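Local coordinates for protein xyloglucanase (Paenibacillus pabuli, PDB 2JEP) that hydrolyses xyloglucan, a branched polysaccharide of the plant cell wall, as a family 5 glycoside hydrolase that cuts the beta-1,4-linked glucan backbone, at residues V90-N95 with Y102-A107; R174-S179 with R258-A263; T229-T234 with F305-D310. All blocks are in the same frame, centred on the assembly; numbering follows the deposited sequence.

Contact 1: V90-N95 with Y102-A107; sequences VSYLNN and YTINAA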
# COMPACT_ATOMS: atom_id res chain seq x y z
N VAL A 90 -0.85 -5.71 7.01
CA VAL A 90 -0.92 -6.85 7.93
C VAL A 90 0.42 -7.55 7.95
O VAL A 90 0.96 -7.91 6.90
CB VAL A 90 -2.00 -7.87 7.52
CG1 VAL A 90 -2.10 -8.99 8.57
CG2 VAL A 90 -3.36 -7.21 7.33
N SER A 91 0.97 -7.74 9.15
CA SER A 91 2.16 -8.58 9.32
C SER A 91 1.78 -9.91 9.92
O SER A 91 0.77 -10.04 10.60
CB SER A 91 3.17 -7.88 10.25
OG SER A 91 3.71 -6.74 9.62
N TYR A 92 2.62 -10.92 9.65
CA TYR A 92 2.34 -12.28 10.12
C TYR A 92 3.46 -12.76 11.02
O TYR A 92 3.22 -13.09 12.19
CB TYR A 92 2.07 -13.18 8.90
CG TYR A 92 0.73 -12.87 8.27
CD1 TYR A 92 -0.42 -13.49 8.71
CD2 TYR A 92 0.60 -11.90 7.28
CE1 TYR A 92 -1.66 -13.19 8.17
CE2 TYR A 92 -0.63 -11.57 6.75
CZ TYR A 92 -1.77 -12.23 7.19
OH TYR A 92 -3.03 -11.95 6.67
N LEU A 93 4.68 -12.80 10.49
CA LEU A 93 5.90 -12.96 11.29
C LEU A 93 5.79 -14.23 12.18
O LEU A 93 5.49 -15.31 11.66
CB LEU A 93 6.22 -11.67 12.05
CG LEU A 93 6.44 -10.42 11.19
CD1 LEU A 93 6.48 -9.16 12.05
CD2 LEU A 93 7.71 -10.56 10.40
N ASN A 94 5.98 -14.10 13.50
CA ASN A 94 6.05 -15.32 14.29
C ASN A 94 4.65 -15.92 14.57
O ASN A 94 4.56 -16.99 15.18
CB ASN A 94 6.92 -15.12 15.56
CG ASN A 94 8.44 -14.83 15.27
OD1 ASN A 94 8.97 -15.13 14.18
ND2 ASN A 94 9.13 -14.29 16.27
N ASN A 95 3.59 -15.29 14.07
CA ASN A 95 2.28 -15.94 14.05
C ASN A 95 2.15 -17.00 12.95
O ASN A 95 1.10 -17.62 12.85
CB ASN A 95 1.14 -14.92 13.95
CG ASN A 95 0.99 -14.12 15.21
OD1 ASN A 95 1.65 -14.39 16.22
ND2 ASN A 95 0.08 -13.15 15.18
N TYR A 102 3.22 -24.43 8.15
CA TYR A 102 3.29 -22.97 8.32
C TYR A 102 1.93 -22.40 8.73
O TYR A 102 1.48 -21.39 8.19
CB TYR A 102 3.81 -22.31 7.05
CG TYR A 102 5.23 -22.67 6.70
CD1 TYR A 102 6.30 -22.22 7.46
CD2 TYR A 102 5.52 -23.42 5.57
CE1 TYR A 102 7.61 -22.49 7.11
CE2 TYR A 102 6.83 -23.72 5.23
CZ TYR A 102 7.87 -23.23 5.99
OH TYR A 102 9.17 -23.49 5.62
N THR A 103 1.29 -23.05 9.68
CA THR A 103 -0.06 -22.68 10.08
C THR A 103 -0.07 -21.32 10.76
O THR A 103 0.69 -21.08 11.68
CB THR A 103 -0.65 -23.72 11.05
OG1 THR A 103 -0.62 -24.99 10.40
CG2 THR A 103 -2.08 -23.36 11.49
N ILE A 104 -0.93 -20.43 10.28
CA ILE A 104 -1.11 -19.11 10.88
C ILE A 104 -2.01 -19.21 12.10
O ILE A 104 -3.08 -19.82 12.05
CB ILE A 104 -1.73 -18.12 9.87
CG1 ILE A 104 -0.87 -18.01 8.61
CG2 ILE A 104 -1.91 -16.73 10.52
CD1 ILE A 104 -1.57 -17.27 7.50
N ASN A 105 -1.57 -18.56 13.18
CA ASN A 105 -2.37 -18.50 14.42
C ASN A 105 -3.81 -18.14 14.07
O ASN A 105 -4.10 -17.13 13.44
CB ASN A 105 -1.87 -17.45 15.42
CG ASN A 105 -0.70 -17.93 16.26
OD1 ASN A 105 -0.19 -17.17 17.09
ND2 ASN A 105 -0.27 -19.16 16.07
N ALA A 106 -4.74 -18.96 14.50
CA ALA A 106 -6.15 -18.81 14.14
C ALA A 106 -6.74 -17.51 14.69
O ALA A 106 -7.51 -16.85 14.02
CB ALA A 106 -6.97 -20.03 14.63
N ALA A 107 -6.35 -17.13 15.91
CA ALA A 107 -6.85 -15.90 16.51
C ALA A 107 -6.41 -14.68 15.71
O ALA A 107 -7.14 -13.70 15.65
CB ALA A 107 -6.38 -15.79 17.98
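N95 and N105 join the two ends of this loop through their backbones: N105 N donates to N95 O at 2.8 Å, with an angle of 166° at the hydrogen. The same carbonyl oxygen receives a CA-H...O contact from I104, whose CA lies 3.3 Å from N95 O, so one acceptor meets two successive residues.

The second half of the contact is apolar. I104 CG2 meets the edge of the Y92 ring, near its plane, 4.0 Å from Y92 CD1, while I104 CD1, at the end of the other branch, comes from well off the ring plane to 4.1 Å from Y92 CE1. Because CG2 of I104 lies anti to the backbone N while CG1 stays beside it (chi1 -57°), both branches can touch that side of the ring; a beta-branched residue suits this place.

What presents N95 O is a tight turn. Y92 O accepts from N95 N at 2.9 Å, and the positive phi of L93 (54°), followed by a normal N94, makes Y92-N95 a type II' beta turn. A leucine is unusual at that second position, but D133 grips the turn by taking the N-H groups of Y92 and L93 on its two carboxylate oxygens. Q163 brackets I104, accepting from its N and donating to Y102 O.

N105 is the N-cap residue of helix 106-120, and the loop thus enters that helix next to the turn. I104 packs between L109 of this helix and V160 of helix 150-167; Y92 lies against I112 and I164 of the same two helices, while N95 rests on W108 and on strand 59-60.

Contact 2: R174-S179 with R258-A263; sequences RLIFES and RIMISA. With EDO (1,2-ethanediol), chain D.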
# COMPACT_ATOMS: atom_id res chain seq x y z
N ARG A 174 -14.85 -6.25 -3.83
CA ARG A 174 -14.41 -5.12 -3.01
C ARG A 174 -13.21 -5.48 -2.14
O ARG A 174 -12.54 -4.58 -1.65
CB ARG A 174 -15.55 -4.52 -2.18
CG ARG A 174 -16.44 -3.59 -3.02
CD ARG A 174 -17.44 -2.80 -2.19
NE ARG A 174 -18.44 -3.67 -1.55
CZ ARG A 174 -18.43 -4.07 -0.28
NH1 ARG A 174 -17.45 -3.71 0.53
NH2 ARG A 174 -19.40 -4.87 0.18
N LEU A 175 -12.91 -6.77 -1.94
CA LEU A 175 -11.70 -7.17 -1.23
C LEU A 175 -10.61 -7.55 -2.25
O LEU A 175 -10.79 -8.43 -3.10
CB LEU A 175 -11.99 -8.35 -0.29
CG LEU A 175 -10.77 -8.83 0.50
CD1 LEU A 175 -10.17 -7.74 1.41
CD2 LEU A 175 -11.14 -10.07 1.32
N ILE A 176 -9.49 -6.84 -2.13
CA ILE A 176 -8.31 -6.99 -2.95
C ILE A 176 -7.19 -7.57 -2.12
O ILE A 176 -6.98 -7.14 -0.99
CB ILE A 176 -7.88 -5.61 -3.49
CG1 ILE A 176 -8.99 -5.01 -4.37
CG2 ILE A 176 -6.52 -5.68 -4.25
CD1 ILE A 176 -8.83 -3.51 -4.62
N PHE A 177 -6.47 -8.55 -2.66
CA PHE A 177 -5.27 -9.07 -2.01
C PHE A 177 -4.05 -8.43 -2.68
O PHE A 177 -3.96 -8.40 -3.91
CB PHE A 177 -5.13 -10.59 -2.15
CG PHE A 177 -6.26 -11.42 -1.60
CD1 PHE A 177 -7.12 -10.98 -0.61
CD2 PHE A 177 -6.44 -12.71 -2.06
CE1 PHE A 177 -8.14 -11.81 -0.14
CE2 PHE A 177 -7.43 -13.53 -1.58
CZ PHE A 177 -8.29 -13.07 -0.63
N GLU A 178 -3.09 -8.00 -1.85
CA GLU A 178 -1.83 -7.39 -2.28
C GLU A 178 -0.70 -8.34 -1.84
O GLU A 178 -0.59 -8.70 -0.67
CB GLU A 178 -1.69 -6.01 -1.62
CG GLU A 178 -0.43 -5.28 -1.90
CD GLU A 178 -0.32 -3.98 -1.16
OE1 GLU A 178 -1.16 -3.71 -0.28
OE2 GLU A 178 0.61 -3.19 -1.46
N SER A 179 0.11 -8.75 -2.83
CA SER A 179 1.02 -9.87 -2.62
C SER A 179 2.02 -9.67 -1.50
O SER A 179 2.38 -10.61 -0.79
CB SER A 179 1.77 -10.13 -3.90
OG SER A 179 2.53 -9.00 -4.30
N ARG A 258 -7.04 -9.08 -14.26
CA ARG A 258 -7.51 -8.93 -12.87
C ARG A 258 -6.30 -8.80 -11.95
O ARG A 258 -6.29 -9.29 -10.80
CB ARG A 258 -8.43 -10.08 -12.43
CG ARG A 258 -9.84 -9.97 -13.03
CD ARG A 258 -10.60 -8.76 -12.48
NE ARG A 258 -11.97 -8.68 -12.99
CZ ARG A 258 -12.28 -8.19 -14.19
NH1 ARG A 258 -11.38 -7.68 -15.02
NH2 ARG A 258 -13.55 -8.21 -14.57
N ILE A 259 -5.28 -8.12 -12.48
CA ILE A 259 -4.08 -7.78 -11.71
C ILE A 259 -3.89 -6.28 -11.78
O ILE A 259 -4.12 -5.66 -12.82
CB ILE A 259 -2.85 -8.54 -12.22
CG1 ILE A 259 -3.04 -10.04 -12.01
CG2 ILE A 259 -1.57 -8.05 -11.50
CD1 ILE A 259 -2.00 -10.87 -12.67
N MET A 260 -3.53 -5.69 -10.64
CA MET A 260 -3.24 -4.26 -10.51
C MET A 260 -1.77 -4.13 -10.09
O MET A 260 -1.23 -5.06 -9.48
CB MET A 260 -4.06 -3.63 -9.39
CG MET A 260 -5.53 -3.91 -9.40
SD MET A 260 -6.32 -3.23 -7.94
CE MET A 260 -8.04 -3.04 -8.51
N ILE A 261 -1.17 -2.98 -10.36
CA ILE A 261 0.24 -2.74 -10.06
C ILE A 261 0.38 -1.68 -8.97
O ILE A 261 -0.25 -0.63 -9.04
CB ILE A 261 1.02 -2.28 -11.31
CG1 ILE A 261 0.78 -3.22 -12.50
CG2 ILE A 261 2.51 -2.19 -11.03
CD1 ILE A 261 1.14 -4.69 -12.25
N SER A 262 1.19 -1.99 -7.96
CA SER A 262 1.43 -1.11 -6.82
C SER A 262 2.69 -0.30 -6.98
O SER A 262 3.68 -0.83 -7.42
CB SER A 262 1.60 -1.98 -5.59
OG SER A 262 2.09 -1.26 -4.49
N ALA A 263 2.64 0.98 -6.59
CA ALA A 263 3.85 1.78 -6.33
C ALA A 263 3.53 2.69 -5.16
O ALA A 263 2.33 2.94 -4.85
CB ALA A 263 4.30 2.61 -7.58
C1 EDO D . -15.71 -11.42 -13.70
O1 EDO D . -15.41 -11.95 -12.40
C2 EDO D . -16.76 -10.32 -13.54
O2 EDO D . -16.13 -9.10 -13.09
O HOH W 1 0.64 -0.56 -2.25
O HOH W 2 3.02 -3.01 -2.65
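M260 and S262, alternate residues of strand 259-265, reach across to I176 and E178 of strand 175-178. Just ahead of the strand, R258 turns aside: its chain bends at chi2 (-67°), and NH2 donates in the guanidinium plane to O2 of an ethanediol at 3.1 Å, a molecule probably left from crystallisation. NH1 of R258 bonds Q256 OE1, which suits a long, many-handed donor; a leucine in its place would probably leave that glutamine oxygen without this donor and the ethanediol without its hydrogen bond.

M260 follows, its unbranched, extended chain long enough to span the gap. Its terminal methyl CE stops 4.0 Å from I176 CD1, the two side chains crossing at about a right angle, methyl against methyl.

At S262 the packing becomes polar. S262 OG and E178 OE2 are 3.9 Å apart, too far for direct bonding, yet two waters bridge them: both lie 2.7 Å from E178 OE2 and bond S262 OG, the first donating to the carboxylate. The chain of E178 is extended, CG opposite the backbone N (chi1 177°), which carries its carboxylate towards S262. Its other oxygen, OE1, forms a salt bridge with R87, which would probably favour the charged carboxylate in this buried place.

Strand 222-225 runs between these two strands, and its L223 touches both E178 and M260. Side chains meeting over an intervening strand are the interior filling of a closed parallel (beta/alpha)8, or TIM, barrel, the family 5 fold.

Contact 3: T229-T234 with F305-D310; sequences TNIDYT and FKSMYD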
# COMPACT_ATOMS: atom_id res chain seq x y z
N THR A 229 8.51 -0.94 -4.31
CA THR A 229 7.40 -0.07 -4.71
C THR A 229 7.88 1.21 -5.43
O THR A 229 7.22 2.24 -5.41
CB THR A 229 6.41 0.25 -3.57
OG1 THR A 229 7.06 0.94 -2.52
CG2 THR A 229 5.74 -1.02 -3.05
N ASN A 230 9.03 1.09 -6.10
CA ASN A 230 9.67 2.25 -6.73
C ASN A 230 9.23 2.36 -8.19
O ASN A 230 9.45 1.44 -8.99
CB ASN A 230 11.18 2.06 -6.64
CG ASN A 230 11.97 3.18 -7.23
OD1 ASN A 230 12.06 3.33 -8.42
ND2 ASN A 230 12.59 3.95 -6.37
N ILE A 231 8.66 3.51 -8.56
CA ILE A 231 8.18 3.70 -9.93
C ILE A 231 9.27 3.45 -10.98
O ILE A 231 9.08 2.64 -11.89
CB ILE A 231 7.55 5.10 -10.11
CG1 ILE A 231 6.19 5.15 -9.38
CG2 ILE A 231 7.38 5.44 -11.59
CD1 ILE A 231 5.53 6.54 -9.31
N ASP A 232 10.40 4.11 -10.84
CA ASP A 232 11.45 3.98 -11.87
C ASP A 232 11.91 2.53 -12.02
O ASP A 232 12.13 2.05 -13.14
CB ASP A 232 12.65 4.80 -11.50
CG ASP A 232 12.46 6.30 -11.73
OD1 ASP A 232 11.47 6.71 -12.35
OD2 ASP A 232 13.38 7.03 -11.31
N TYR A 233 12.04 1.83 -10.91
CA TYR A 233 12.53 0.45 -10.97
C TYR A 233 11.46 -0.56 -11.40
O TYR A 233 11.79 -1.71 -11.66
CB TYR A 233 13.17 0.01 -9.65
CG TYR A 233 14.45 0.76 -9.29
CD1 TYR A 233 15.38 1.08 -10.26
CD2 TYR A 233 14.72 1.13 -7.99
CE1 TYR A 233 16.54 1.74 -9.94
CE2 TYR A 233 15.89 1.80 -7.66
CZ TYR A 233 16.78 2.10 -8.65
OH TYR A 233 17.97 2.77 -8.33
N THR A 234 10.20 -0.13 -11.44
CA THR A 234 9.08 -0.92 -11.91
C THR A 234 8.80 -0.68 -13.39
O THR A 234 8.49 -1.62 -14.13
CB THR A 234 7.84 -0.67 -11.04
OG1 THR A 234 8.19 -0.87 -9.67
CG2 THR A 234 6.70 -1.57 -11.41
N PHE A 305 4.21 9.85 -12.59
CA PHE A 305 2.91 9.20 -12.72
C PHE A 305 2.58 8.91 -14.17
O PHE A 305 2.01 7.84 -14.48
CB PHE A 305 1.81 9.99 -12.03
CG PHE A 305 1.77 9.85 -10.51
CD1 PHE A 305 2.88 9.44 -9.79
CD2 PHE A 305 0.60 10.14 -9.82
CE1 PHE A 305 2.82 9.34 -8.41
CE2 PHE A 305 0.53 10.05 -8.44
CZ PHE A 305 1.65 9.64 -7.74
N LYS A 306 2.99 9.78 -15.09
CA LYS A 306 2.76 9.47 -16.50
C LYS A 306 3.48 8.17 -16.87
O LYS A 306 2.96 7.39 -17.67
CB LYS A 306 3.21 10.60 -17.41
CG LYS A 306 2.82 10.33 -18.87
CD LYS A 306 3.07 11.54 -19.74
CE LYS A 306 2.53 11.32 -21.14
NZ LYS A 306 3.33 10.30 -21.88
N SER A 307 4.64 7.90 -16.28
CA SER A 307 5.37 6.69 -16.65
C SER A 307 4.61 5.43 -16.24
O SER A 307 4.65 4.42 -16.96
CB SER A 307 6.79 6.71 -16.10
OG SER A 307 6.88 6.43 -14.72
N MET A 308 3.90 5.47 -15.10
CA MET A 308 3.09 4.34 -14.69
C MET A 308 1.87 4.17 -15.60
O MET A 308 1.47 3.05 -15.94
CB MET A 308 2.63 4.49 -13.23
CG MET A 308 3.73 4.37 -12.21
SD MET A 308 4.44 2.70 -12.07
CE MET A 308 3.10 1.81 -11.23
N TYR A 309 1.27 5.28 -16.00
CA TYR A 309 0.15 5.25 -16.94
C TYR A 309 0.58 4.61 -18.26
O TYR A 309 -0.08 3.69 -18.78
CB TYR A 309 -0.38 6.67 -17.16
CG TYR A 309 -1.43 6.73 -18.22
CD1 TYR A 309 -2.75 6.44 -17.92
CD2 TYR A 309 -1.10 7.07 -19.53
CE1 TYR A 309 -3.72 6.48 -18.89
CE2 TYR A 309 -2.08 7.08 -20.52
CZ TYR A 309 -3.37 6.81 -20.19
OH TYR A 309 -4.33 6.82 -21.20
N ASP A 310 1.68 5.11 -18.81
CA ASP A 310 2.14 4.65 -20.12
C ASP A 310 2.52 3.15 -20.10
O ASP A 310 2.26 2.43 -21.06
CB ASP A 310 3.35 5.46 -20.55
CG ASP A 310 3.01 6.87 -20.98
OD1 ASP A 310 1.84 7.18 -21.25
OD2 ASP A 310 3.95 7.69 -21.05
O HOH W 3 9.69 6.73 -14.39
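I231 supplies the apolar side of this contact with all three of its outer carbons. Its CD1 sits 4.0 Å from F305 CD1, meeting the ring obliquely, with the two side chains crossing at about a right angle. Lower on the branch, I231 CG1 is 3.8 Å from M308 CG, and the methionine, folded back at chi2 and chi3 (-68° and -73°), keeps its sulfur against the same isoleucine. The third carbon, I231 CG2, lies 3.3 Å from S307 OG, a close approach for which a small serine is fitting. F305 is itself held by an edge-to-face ring contact with Y265.

These residues join two neighbouring helices of the (beta/alpha)8 barrel: helix 231-235, the short one after strand 222-225, and helix 298-313, which comes after strand 259-265 by way of a longer connection. I231 and M308 both rest on A263 of strand 259-265, so the helices close over that strand from outside.

The polar link across the contact is a water, which donates to D232 OD1 at 2.7 Å and to S307 OG at 2.8 Å. Each end has a second hold on Q304: NE2 bonds D232 OD1, and O bonds S307 OG.

Other polar bonds fix the helices separately. N230 is an N-cap, its OD1 accepting from Y233 N at 2.9 Å, a task asparagine does well; T234 OG1 donates to N230 O at 2.7 Å from above the carbonyl plane. One turn apart on helix 298-313, K306 NZ forms a salt bridge with D310, meeting OD2 on its syn lone pair at 2.8 Å.

Along the chain contact 1 closes first, a short local loop between strand 85-88 and helix 106-120, before contacts 2 and 3 open. The latter two interleave: 174-179, 229-234, 258-263 and 305-310 follow in turn. They also touch through strand 259-265, with centres 16 Å apart, so that this strand faces the barrel interior on one side and its helical coat on the other. Contact 1 lies about 32 Å, centre to centre, from contact 3, across the chain's centre. Together they sample the connecting loops, the core and the outer layer of one TIM barrel.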